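PDB 4HE6: peptidase family U32 from Geobacillus thermoleovorans, which is of unknown function, its deposited chain being the small beta-rich C-terminal domain of a putative U32 peptidase. Local coordinates for residues N28-G33 and V71-K76. Residues are numbered along the deposited sequence; the frame is centred on the assembly and turned at random.
With ACT (acetate ion), chain C.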
# COMPACT_ATOMS: atom_id res chain seq x y z
N ASN A 28 -2.64 -7.54 -4.96
CA ASN A 28 -2.56 -8.91 -4.40
C ASN A 28 -2.73 -8.83 -2.89
O ASN A 28 -2.51 -7.78 -2.30
CB ASN A 28 -1.25 -9.60 -4.79
CG ASN A 28 -1.17 -9.94 -6.24
OD1 ASN A 28 -1.81 -10.91 -6.71
ND2 ASN A 28 -0.47 -9.15 -7.01
N HIS A 29 -3.07 -9.94 -2.28
CA HIS A 29 -3.44 -9.97 -0.88
C HIS A 29 -2.35 -9.39 0.04
O HIS A 29 -1.19 -9.74 -0.05
CB HIS A 29 -3.60 -11.45 -0.47
CG HIS A 29 -4.16 -11.73 0.85
ND1 HIS A 29 -3.52 -11.53 2.05
CD2 HIS A 29 -5.39 -12.23 1.15
CE1 HIS A 29 -4.33 -11.90 3.03
NE2 HIS A 29 -5.45 -12.32 2.52
N PHE A 30 -2.78 -8.57 1.00
CA PHE A 30 -1.93 -8.17 2.08
C PHE A 30 -2.84 -7.89 3.30
O PHE A 30 -4.05 -7.70 3.16
CB PHE A 30 -1.06 -6.95 1.75
CG PHE A 30 -1.79 -5.69 1.36
CD1 PHE A 30 -2.12 -4.76 2.34
CD2 PHE A 30 -2.11 -5.43 0.07
CE1 PHE A 30 -2.72 -3.57 1.98
CE2 PHE A 30 -2.71 -4.25 -0.31
CZ PHE A 30 -3.04 -3.33 0.66
N ARG A 31 -2.22 -7.92 4.49
CA ARG A 31 -3.05 -7.82 5.71
C ARG A 31 -2.21 -7.20 6.79
O ARG A 31 -0.97 -7.14 6.74
CB ARG A 31 -3.52 -9.19 6.11
CG ARG A 31 -2.45 -10.10 6.65
CD ARG A 31 -2.98 -11.48 7.04
NE ARG A 31 -1.85 -12.29 7.52
CZ ARG A 31 -1.76 -13.60 7.43
NH1 ARG A 31 -2.72 -14.35 6.88
NH2 ARG A 31 -0.68 -14.23 7.89
N PRO A 32 -2.89 -6.75 7.85
CA PRO A 32 -2.15 -6.21 9.02
C PRO A 32 -1.15 -7.22 9.55
O PRO A 32 -1.42 -8.42 9.65
CB PRO A 32 -3.26 -5.82 10.01
CG PRO A 32 -4.43 -5.54 9.13
CD PRO A 32 -4.34 -6.62 8.04
N GLY A 33 0.03 -6.70 9.91
CA GLY A 33 1.14 -7.49 10.35
C GLY A 33 2.11 -7.86 9.27
O GLY A 33 3.24 -8.26 9.57
N VAL A 71 -7.97 0.70 -0.56
CA VAL A 71 -7.86 0.61 0.89
C VAL A 71 -6.96 1.79 1.38
O VAL A 71 -6.26 2.44 0.58
CB VAL A 71 -7.33 -0.73 1.38
CG1 VAL A 71 -8.25 -1.84 0.87
CG2 VAL A 71 -5.90 -0.96 0.96
N LYS A 72 -7.00 2.03 2.67
CA LYS A 72 -6.24 3.08 3.32
C LYS A 72 -5.53 2.54 4.54
O LYS A 72 -6.03 1.65 5.24
CB LYS A 72 -7.18 4.21 3.71
CG LYS A 72 -7.84 4.87 2.51
CD LYS A 72 -8.77 6.00 2.89
CE LYS A 72 -9.19 6.83 1.67
NZ LYS A 72 -9.34 8.26 2.08
N PHE A 73 -4.36 3.10 4.83
CA PHE A 73 -3.60 2.77 6.00
C PHE A 73 -2.50 3.80 6.20
O PHE A 73 -2.10 4.51 5.25
CB PHE A 73 -3.02 1.35 5.97
CG PHE A 73 -2.27 0.96 4.74
CD1 PHE A 73 -2.90 0.46 3.62
CD2 PHE A 73 -0.87 1.10 4.73
CE1 PHE A 73 -2.19 0.10 2.51
CE2 PHE A 73 -0.18 0.73 3.61
CZ PHE A 73 -0.83 0.21 2.50
N LYS A 74 -2.00 3.89 7.40
CA LYS A 74 -0.89 4.76 7.73
C LYS A 74 0.41 4.24 7.13
O LYS A 74 0.68 3.04 7.19
CB LYS A 74 -0.74 4.89 9.25
CG LYS A 74 0.19 5.95 9.70
CD LYS A 74 -0.56 7.23 10.12
CE LYS A 74 -0.02 7.70 11.46
NZ LYS A 74 0.09 6.55 12.43
N VAL A 75 1.22 5.17 6.61
CA VAL A 75 2.55 4.81 6.15
C VAL A 75 3.59 5.64 6.86
O VAL A 75 3.36 6.76 7.34
CB VAL A 75 2.67 4.92 4.60
CG1 VAL A 75 1.70 3.88 3.93
CG2 VAL A 75 2.41 6.33 4.10
N LYS A 76 4.82 5.10 6.88
CA LYS A 76 5.88 5.64 7.69
C LYS A 76 6.72 6.74 7.08
O LYS A 76 7.46 7.43 7.81
CB LYS A 76 6.80 4.44 8.12
CG LYS A 76 6.13 3.60 9.17
CD LYS A 76 5.73 4.30 10.44
CE LYS A 76 6.82 5.07 11.16
NZ LYS A 76 6.39 5.85 12.36
C ACT C . -7.69 -14.85 3.27
O ACT C . -8.50 -14.68 2.35
OXT ACT C . -7.34 -13.92 4.03
CH3 ACT C . -7.08 -16.21 3.47
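F30 meets V71 and F73 in the buried interior of this beta domain. Its ring drops from the loop between strands 21-26 and 35-39 toward strand 70-74. CG of F30 sits between the backbone N and the carbonyl carbon (chi1 58°), and this points the far end of the ring at the strand. There F30 CZ touches V71 CG2 at 3.7 Å, the two side chains arriving from opposite directions. F30 CE1 lies 3.7 Å from F73 CE1. The two phenyl planes are inclined at 69°, with centroids 5.8 Å apart, an oblique aromatic pair. I53 also packs on F30 and V71, while M85 touches both phenylalanines.

One residue back, the loop has a looser side. H29 is partly exposed and makes no contact with the strand. Its NE2 donates to OXT of an acetate ion, probably from the crystallisation liquor, at 2.9 Å and 157°. The acceptor lies near the imidazole plane, and R65 also binds this acetate. With a leucine here the imidazole donor is gone, and the acetate, keeping its bond to R65, would probably be held less firmly.

No hydrogen bond joins the two segments. The loop's polar ties, such as the backbone bond of F30 with A64, lie outside them. Between loop and strand the contact is purely apolar, which implies that hydrophobic burial is what draws these three side chains together.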